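Local atomic coordinates of methanol--corrinoid protein co-methyltransferase (Methanosarcina barkeri, PDB entry 2I2X), a protein that transfers the methyl group of methanol to the cob(I)amide of its corrinoid partner protein MtaC, a zinc-dependent step of methanogenesis from methanol. Residues A[263-274]-A[282-291]; A[38-49]-A[307-317]. One frame throughout, in Å; residues are numbered along the deposited sequence.

Contact 1 of 2, residues A[263-274]-A[282-291]. With ZN (zinc ion), chain Q.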
# COMPACT_ATOMS: atom_id res chain seq x y z
N VAL A 263 -18.60 24.52 -0.63
CA VAL A 263 -19.12 24.23 0.71
C VAL A 263 -18.32 23.10 1.35
O VAL A 263 -18.56 22.73 2.51
CB VAL A 263 -20.64 23.82 0.65
CG1 VAL A 263 -21.52 25.00 0.13
CG2 VAL A 263 -20.85 22.58 -0.20
N GLY A 264 -17.38 22.56 0.57
CA GLY A 264 -16.56 21.44 1.02
C GLY A 264 -17.19 20.11 0.64
O GLY A 264 -18.33 20.07 0.19
N PRO A 265 -16.48 19.00 0.88
CA PRO A 265 -15.16 18.87 1.47
C PRO A 265 -14.05 19.24 0.50
O PRO A 265 -14.10 18.86 -0.66
CB PRO A 265 -15.07 17.38 1.81
CG PRO A 265 -16.03 16.70 0.84
CD PRO A 265 -17.12 17.70 0.59
N GLY A 266 -13.05 19.99 0.97
CA GLY A 266 -11.91 20.33 0.14
C GLY A 266 -11.11 19.11 -0.27
O GLY A 266 -11.13 18.08 0.39
N LYS A 267 -10.39 19.23 -1.37
CA LYS A 267 -9.49 18.20 -1.86
C LYS A 267 -8.43 17.76 -0.89
O LYS A 267 -7.80 18.56 -0.23
CB LYS A 267 -8.77 18.68 -3.12
CG LYS A 267 -9.61 18.51 -4.37
CD LYS A 267 -9.42 17.13 -4.91
CE LYS A 267 -8.05 16.99 -5.52
NZ LYS A 267 -7.76 15.56 -5.74
N ASP A 268 -8.22 16.44 -0.91
CA ASP A 268 -7.26 15.73 -0.06
C ASP A 268 -5.86 16.32 -0.02
O ASP A 268 -5.26 16.44 1.05
CB ASP A 268 -7.21 14.26 -0.49
CG ASP A 268 -6.91 14.09 -1.97
OD1 ASP A 268 -6.74 15.10 -2.69
OD2 ASP A 268 -6.83 12.93 -2.42
N CYS A 269 -5.31 16.68 -1.17
CA CYS A 269 -3.94 17.18 -1.21
C CYS A 269 -3.82 18.64 -0.74
O CYS A 269 -2.70 19.21 -0.72
CB CYS A 269 -3.32 16.99 -2.60
SG CYS A 269 -4.23 17.78 -3.94
N GLY A 270 -4.94 19.21 -0.33
CA GLY A 270 -4.98 20.53 0.31
C GLY A 270 -4.57 20.42 1.77
O GLY A 270 -5.40 20.52 2.67
N TYR A 271 -3.28 20.23 2.03
CA TYR A 271 -2.85 20.19 3.40
C TYR A 271 -3.19 21.45 4.17
O TYR A 271 -3.35 21.41 5.39
CB TYR A 271 -1.36 19.97 3.44
CG TYR A 271 -0.90 18.56 3.11
CD1 TYR A 271 -0.74 18.15 1.79
CD2 TYR A 271 -0.57 17.65 4.12
CE1 TYR A 271 -0.27 16.90 1.48
CE2 TYR A 271 -0.11 16.38 3.82
CZ TYR A 271 0.05 16.01 2.49
OH TYR A 271 0.53 14.75 2.14
N GLU A 272 -3.28 22.59 3.46
CA GLU A 272 -3.68 23.84 4.07
C GLU A 272 -5.15 23.83 4.50
O GLU A 272 -5.61 24.79 5.15
CB GLU A 272 -3.40 25.01 3.12
CG GLU A 272 -4.30 25.11 1.83
CD GLU A 272 -3.86 24.17 0.71
OE1 GLU A 272 -4.37 24.36 -0.43
OE2 GLU A 272 -3.04 23.23 0.97
N ASN A 273 -5.90 22.77 4.14
CA ASN A 273 -7.32 22.65 4.51
C ASN A 273 -7.55 22.78 6.01
O ASN A 273 -8.65 23.18 6.45
CB ASN A 273 -7.95 21.35 4.00
CG ASN A 273 -8.14 21.34 2.50
OD1 ASN A 273 -8.04 22.37 1.82
ND2 ASN A 273 -8.38 20.14 1.95
N ILE A 274 -6.54 22.45 6.81
CA ILE A 274 -6.72 22.60 8.26
C ILE A 274 -6.96 24.10 8.61
O ILE A 274 -7.87 24.46 9.39
CB ILE A 274 -5.58 21.94 9.08
CG1 ILE A 274 -5.79 22.15 10.58
CG2 ILE A 274 -4.19 22.48 8.65
CD1 ILE A 274 -6.98 21.49 11.17
N MET A 282 -16.16 24.39 7.49
CA MET A 282 -16.55 23.45 6.45
C MET A 282 -15.68 22.20 6.49
O MET A 282 -14.52 22.27 6.97
CB MET A 282 -16.43 24.11 5.08
CG MET A 282 -17.60 25.02 4.79
SD MET A 282 -17.27 26.12 3.40
CE MET A 282 -18.80 27.03 3.32
N PRO A 283 -16.22 21.06 6.02
CA PRO A 283 -15.49 19.82 6.09
C PRO A 283 -14.37 19.74 5.05
O PRO A 283 -14.47 20.37 3.98
CB PRO A 283 -16.58 18.77 5.81
CG PRO A 283 -17.46 19.45 4.88
CD PRO A 283 -17.56 20.84 5.46
N MET A 284 -13.34 18.94 5.36
CA MET A 284 -12.16 18.82 4.49
C MET A 284 -11.65 17.38 4.45
O MET A 284 -11.63 16.69 5.46
CB MET A 284 -11.03 19.71 4.99
CG MET A 284 -11.39 21.19 5.10
SD MET A 284 -11.54 22.03 3.49
CE MET A 284 -12.89 23.17 3.87
N THR A 285 -11.24 16.93 3.26
CA THR A 285 -10.46 15.72 3.15
C THR A 285 -8.99 16.00 3.41
O THR A 285 -8.48 17.07 3.07
CB THR A 285 -10.63 15.12 1.77
OG1 THR A 285 -12.03 14.99 1.52
CG2 THR A 285 -10.01 13.76 1.71
N MET A 286 -8.30 15.03 4.02
CA MET A 286 -6.84 15.13 4.21
C MET A 286 -6.18 13.84 3.73
O MET A 286 -6.87 12.85 3.43
CB MET A 286 -6.50 15.41 5.67
CG MET A 286 -7.24 16.61 6.28
SD MET A 286 -6.76 18.25 5.66
CE MET A 286 -5.08 18.48 6.32
N GLU A 287 -4.84 13.85 3.67
CA GLU A 287 -4.05 12.68 3.30
C GLU A 287 -2.72 12.74 4.03
O GLU A 287 -2.13 13.82 4.16
CB GLU A 287 -3.79 12.64 1.80
CG GLU A 287 -2.95 13.80 1.29
CD GLU A 287 -2.96 13.91 -0.22
OE1 GLU A 287 -4.05 13.75 -0.80
OE2 GLU A 287 -1.89 14.11 -0.83
N GLY A 288 -2.23 11.59 4.48
CA GLY A 288 -0.97 11.55 5.17
C GLY A 288 -0.38 10.15 5.15
O GLY A 288 -0.08 9.61 4.09
N LYS A 289 -0.26 9.57 6.32
CA LYS A 289 0.39 8.27 6.45
C LYS A 289 -0.14 7.18 5.51
O LYS A 289 0.61 6.26 5.16
CB LYS A 289 0.33 7.79 7.90
CG LYS A 289 -1.00 7.24 8.34
CD LYS A 289 -0.83 6.47 9.60
CE LYS A 289 -2.11 6.35 10.39
NZ LYS A 289 -1.80 5.84 11.78
N THR A 290 -1.43 7.27 5.14
CA THR A 290 -2.07 6.29 4.28
C THR A 290 -2.22 6.80 2.83
O THR A 290 -3.05 6.31 2.05
CB THR A 290 -3.41 5.81 4.87
OG1 THR A 290 -3.21 5.45 6.23
CG2 THR A 290 -3.92 4.54 4.11
N SER A 291 -1.37 7.76 2.46
CA SER A 291 -1.25 8.16 1.05
C SER A 291 0.18 7.94 0.55
O SER A 291 0.58 8.49 -0.48
CB SER A 291 -1.69 9.63 0.82
OG SER A 291 -0.87 10.53 1.57
ZN ZN Q . -2.98 17.35 -5.93
O HOH W 1 -3.84 16.73 3.54
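Val263 meets Met282 through its backbone: its O lies 3.4 Å from Met282 CG, and the extended methionine chain carries SD and CE on past Val263 CA. Gly264 follows at backbone angles that would jam any CB against the preceding carbonyl, and that CB would also strike Pro283 O, which explains the glycine. A cis peptide leads into Pro265, whose CA approaches Pro283 O at 3.0 Å in a CA-H...O contact; the same oxygen receives a weak bond from Gly266 N. Gly266 O in turn accepts from Thr285 N at 3.1 Å. A side chain on Gly266 would collide with Met284 SD, which bends back to 3.6 Å from Gly266 N. Lys267 points away, salt-bridged to Asp268 and Glu84. The backbone sets Asp268 CB against the Thr285 methyl, while chi1 of 55° turns the carboxylate so that OD1 faces Lys267 and OD2 lies 3.3 Å from Glu287 OE1. The two carboxylates stand almost perpendicular; Lys267 would probably offset the negative charge on the Asp268 side, and Glu287 has its main polar partner in His295. A water bridges the backbones, donating to Asp268 O and accepting from Glu287 N. Cys269 SG binds zinc at 2.4 Å, alongside Glu164 and Cys220. Tyr271 crosses Glu287 at about a right angle, with CE2 3.3 Å from Glu287 O and its hydroxyl bonded to Asp297. Asn273 suits its place by donating ND2 to Thr285 O at 3.3 Å, in the carbonyl plane, while its CB packs against Met284. In the TIM barrel, Val263 bonds by backbone to Ser214 of strand 213-216 and strand 285-287 pairs with strand 309-311, consistent with barrel closure here; Tyr258 of helix 240-259 packs on Met282 and Met284.

Contact 2 of 2, residues A[38-49]-A[307-317]. With K (potassium ion), chain S.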
# COMPACT_ATOMS: atom_id res chain seq x y z
N TYR A 38 -18.90 11.56 11.68
CA TYR A 38 -18.07 10.40 11.31
C TYR A 38 -17.10 10.70 10.16
O TYR A 38 -17.48 11.36 9.19
CB TYR A 38 -18.92 9.16 10.98
CG TYR A 38 -19.89 9.29 9.83
CD1 TYR A 38 -21.21 9.70 10.04
CD2 TYR A 38 -19.49 9.00 8.53
CE1 TYR A 38 -22.12 9.80 8.97
CE2 TYR A 38 -20.38 9.09 7.46
CZ TYR A 38 -21.70 9.49 7.68
OH TYR A 38 -22.57 9.52 6.59
N THR A 39 -15.87 10.19 10.28
CA THR A 39 -14.89 10.32 9.20
C THR A 39 -15.21 9.32 8.09
O THR A 39 -15.80 8.27 8.35
CB THR A 39 -13.46 10.08 9.71
OG1 THR A 39 -13.38 8.78 10.31
CG2 THR A 39 -13.06 11.16 10.74
N ILE A 40 -14.85 9.65 6.86
CA ILE A 40 -15.14 8.79 5.71
C ILE A 40 -13.89 8.55 4.88
O ILE A 40 -13.18 9.51 4.54
CB ILE A 40 -16.18 9.41 4.78
CG1 ILE A 40 -17.48 9.71 5.52
CG2 ILE A 40 -16.47 8.48 3.64
CD1 ILE A 40 -18.18 10.92 4.93
N PRO A 41 -13.61 7.27 4.52
CA PRO A 41 -12.47 7.06 3.63
C PRO A 41 -12.79 7.52 2.22
O PRO A 41 -13.92 7.38 1.76
CB PRO A 41 -12.26 5.53 3.69
CG PRO A 41 -13.62 4.97 4.01
CD PRO A 41 -14.29 6.00 4.89
N GLU A 42 -11.78 8.07 1.54
CA GLU A 42 -11.91 8.55 0.16
C GLU A 42 -10.79 7.91 -0.65
O GLU A 42 -9.61 8.25 -0.49
CB GLU A 42 -11.83 10.09 0.11
CG GLU A 42 -11.91 10.73 -1.33
CD GLU A 42 -12.45 12.22 -1.36
OE1 GLU A 42 -12.27 13.02 -0.40
OE2 GLU A 42 -13.07 12.60 -2.38
N ILE A 43 -11.15 6.99 -1.53
CA ILE A 43 -10.13 6.26 -2.28
C ILE A 43 -9.86 6.90 -3.65
O ILE A 43 -10.80 7.29 -4.37
CB ILE A 43 -10.47 4.73 -2.39
CG1 ILE A 43 -9.35 3.95 -3.09
CG2 ILE A 43 -11.84 4.54 -3.08
CD1 ILE A 43 -8.07 3.71 -2.24
N ASN A 44 -8.57 7.00 -3.99
CA ASN A 44 -8.09 7.56 -5.25
C ASN A 44 -7.34 6.50 -6.02
O ASN A 44 -7.00 5.46 -5.45
CB ASN A 44 -7.21 8.77 -4.99
CG ASN A 44 -8.02 10.04 -4.88
OD1 ASN A 44 -8.36 10.66 -5.90
ND2 ASN A 44 -8.38 10.42 -3.66
N TYR A 45 -7.11 6.75 -7.31
CA TYR A 45 -6.64 5.73 -8.26
C TYR A 45 -6.33 6.37 -9.60
O TYR A 45 -6.91 7.38 -9.94
CB TYR A 45 -7.71 4.64 -8.47
CG TYR A 45 -9.13 5.20 -8.49
CD1 TYR A 45 -9.69 5.71 -9.64
CD2 TYR A 45 -9.90 5.22 -7.33
CE1 TYR A 45 -10.99 6.22 -9.63
CE2 TYR A 45 -11.17 5.72 -7.31
CZ TYR A 45 -11.71 6.22 -8.46
OH TYR A 45 -12.99 6.72 -8.41
N ALA A 46 -5.41 5.76 -10.35
CA ALA A 46 -5.07 6.14 -11.73
C ALA A 46 -5.11 4.84 -12.55
O ALA A 46 -4.53 3.83 -12.15
CB ALA A 46 -3.68 6.78 -11.81
N PRO A 47 -5.81 4.86 -13.70
CA PRO A 47 -5.78 3.71 -14.58
C PRO A 47 -4.38 3.46 -15.12
O PRO A 47 -3.51 4.31 -15.02
CB PRO A 47 -6.77 4.08 -15.69
CG PRO A 47 -6.92 5.55 -15.64
CD PRO A 47 -6.66 5.96 -14.22
N ARG A 48 -4.15 2.26 -15.65
CA ARG A 48 -2.86 1.95 -16.26
C ARG A 48 -2.76 2.68 -17.61
O ARG A 48 -3.80 3.00 -18.18
CB ARG A 48 -2.71 0.44 -16.41
CG ARG A 48 -2.49 -0.30 -15.11
CD ARG A 48 -2.85 -1.75 -15.25
NE ARG A 48 -4.30 -1.98 -15.33
CZ ARG A 48 -4.87 -3.19 -15.16
NH1 ARG A 48 -4.12 -4.25 -14.89
NH2 ARG A 48 -6.19 -3.32 -15.24
N PRO A 49 -1.53 2.94 -18.13
CA PRO A 49 -1.36 3.60 -19.45
C PRO A 49 -2.21 2.95 -20.56
O PRO A 49 -2.85 3.68 -21.34
CB PRO A 49 0.12 3.39 -19.78
CG PRO A 49 0.78 3.03 -18.55
CD PRO A 49 -0.23 2.63 -17.50
N CYS A 307 -9.51 15.92 10.16
CA CYS A 307 -10.03 15.60 8.85
C CYS A 307 -11.49 15.20 8.92
O CYS A 307 -11.96 14.78 9.95
CB CYS A 307 -9.22 14.48 8.21
SG CYS A 307 -9.39 12.88 9.05
N ASP A 308 -12.20 15.32 7.80
CA ASP A 308 -13.54 14.78 7.68
C ASP A 308 -13.52 13.57 6.77
O ASP A 308 -14.23 12.57 7.01
CB ASP A 308 -14.53 15.84 7.21
CG ASP A 308 -14.60 17.02 8.19
OD1 ASP A 308 -15.45 16.98 9.13
OD2 ASP A 308 -13.80 17.98 8.04
N CYS A 309 -12.71 13.65 5.71
CA CYS A 309 -12.47 12.49 4.84
C CYS A 309 -10.98 12.22 4.78
O CYS A 309 -10.17 13.12 5.03
CB CYS A 309 -13.09 12.69 3.46
SG CYS A 309 -14.79 13.35 3.58
N TRP A 310 -10.61 10.98 4.48
CA TRP A 310 -9.23 10.52 4.64
C TRP A 310 -8.89 9.76 3.38
O TRP A 310 -9.55 8.77 3.04
CB TRP A 310 -9.15 9.64 5.87
CG TRP A 310 -7.80 9.09 6.27
CD1 TRP A 310 -7.51 7.78 6.55
CD2 TRP A 310 -6.58 9.83 6.49
NE1 TRP A 310 -6.20 7.65 6.92
CE2 TRP A 310 -5.60 8.89 6.91
CE3 TRP A 310 -6.23 11.18 6.38
CZ2 TRP A 310 -4.28 9.26 7.21
CZ3 TRP A 310 -4.91 11.55 6.68
CH2 TRP A 310 -3.95 10.58 7.10
N SER A 311 -7.87 10.27 2.68
CA SER A 311 -7.51 9.80 1.36
C SER A 311 -6.09 9.19 1.21
O SER A 311 -5.20 9.49 2.00
CB SER A 311 -7.69 10.98 0.41
OG SER A 311 -6.99 10.78 -0.81
N ASN A 312 -5.90 8.36 0.18
CA ASN A 312 -4.60 7.76 -0.17
C ASN A 312 -3.93 8.50 -1.32
O ASN A 312 -2.91 8.04 -1.85
CB ASN A 312 -4.77 6.30 -0.62
CG ASN A 312 -5.52 6.21 -1.94
OD1 ASN A 312 -6.61 6.76 -2.05
ND2 ASN A 312 -4.93 5.56 -2.95
N GLU A 313 -4.57 9.61 -1.74
CA GLU A 313 -4.04 10.56 -2.74
C GLU A 313 -4.11 9.98 -4.14
O GLU A 313 -4.82 10.49 -4.99
CB GLU A 313 -2.63 11.03 -2.39
CG GLU A 313 -1.93 11.88 -3.45
CD GLU A 313 -2.70 13.15 -3.84
OE1 GLU A 313 -2.33 13.75 -4.88
OE2 GLU A 313 -3.66 13.57 -3.12
N SER A 314 -3.38 8.90 -4.36
CA SER A 314 -3.40 8.22 -5.64
C SER A 314 -2.53 6.96 -5.63
O SER A 314 -1.52 6.89 -4.92
CB SER A 314 -2.88 9.15 -6.73
OG SER A 314 -3.29 8.61 -7.97
N VAL A 315 -2.93 5.99 -6.43
CA VAL A 315 -2.15 4.80 -6.65
C VAL A 315 -2.57 4.25 -8.01
O VAL A 315 -3.74 4.38 -8.41
CB VAL A 315 -2.43 3.75 -5.55
CG1 VAL A 315 -3.92 3.26 -5.60
CG2 VAL A 315 -1.41 2.57 -5.58
N GLU A 316 -1.62 3.64 -8.73
CA GLU A 316 -1.96 2.95 -9.98
C GLU A 316 -2.83 1.74 -9.71
O GLU A 316 -2.59 1.00 -8.77
CB GLU A 316 -0.71 2.50 -10.74
CG GLU A 316 -1.09 1.86 -12.07
CD GLU A 316 0.08 1.34 -12.80
OE1 GLU A 316 0.43 1.95 -13.84
OE2 GLU A 316 0.68 0.33 -12.31
N TYR A 317 -3.83 1.53 -10.54
CA TYR A 317 -4.63 0.34 -10.42
C TYR A 317 -3.84 -0.89 -10.92
O TYR A 317 -3.62 -1.04 -12.13
CB TYR A 317 -5.93 0.49 -11.20
CG TYR A 317 -6.84 -0.70 -11.10
CD1 TYR A 317 -7.33 -1.13 -9.86
CD2 TYR A 317 -7.23 -1.40 -12.25
CE1 TYR A 317 -8.18 -2.24 -9.76
CE2 TYR A 317 -8.11 -2.52 -12.17
CZ TYR A 317 -8.57 -2.92 -10.91
OH TYR A 317 -9.41 -4.01 -10.81
K K S . -4.08 15.01 -7.18
O HOH W 2 -17.01 13.28 7.40
O HOH W 3 -5.32 9.70 -9.01
O HOH W 4 -0.34 4.59 -14.22
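Ile40 and Trp310 are tied by a ladder of backbone bonds: Ile40 N donates to Asp308 O, Trp310 N to Ile40 O, and Glu42 N to Trp310 O, the last at 2.8 Å. Farther on, Ala46 N bonds Val315 O, and Ala46 O accepts from Tyr317 N at 2.9 Å. Between these runs a side chain does the work. With CG between its backbone N and carbonyl carbon (chi1 68°), Asn312 turns its amide on Asn44: OD1 takes Asn44 N at 2.8 Å on a lone pair, whereas ND2 reaches Asn44 O from above the carbonyl plane. A leucine here would probably leave both backbone groups of Asn44 without these mates. This is the pairing of first and last strands of the TIM barrel, 40-43 and 309-311, which run parallel. In van der Waals contact, Ile43 CD1 rests against the Asn312 amide, nearest OD1. At the far end the guanidinium of Arg48, salt-bridged to Glu61, has Tyr317 O over one face. Ser311 OG accepts from Glu313 N in an ST turn. Potassium is bound by Glu313 OE1 at 3.2 Å, together with Glu86 and Glu164.

How the contacts relate
Both contacts are largely buried and share one sheet, where strand 285-287 of contact 1 lies beside strand 309-311 of contact 2. Contact 1, nearer the centre of the chain, is joined by few backbone bonds and relies on glycines, methionines and close-set polar groups around a zinc cysteine. Contact 2 is instead a parallel strand pairing that gives way to a side-chain bridge and resumes as an isolated one, reaching the partly exposed Ala46, Arg48, Pro49 and Glu316, with Phe321 of the second subunit against Ala46 and Glu316. The two meet where Asp268 is probably hydrogen-bonded to Ser311 and Pro283 packs on Asp308. Contact 1 supplies a zinc ligand, contact 2 a potassium ligand, and Ser314 touches the corrinoid.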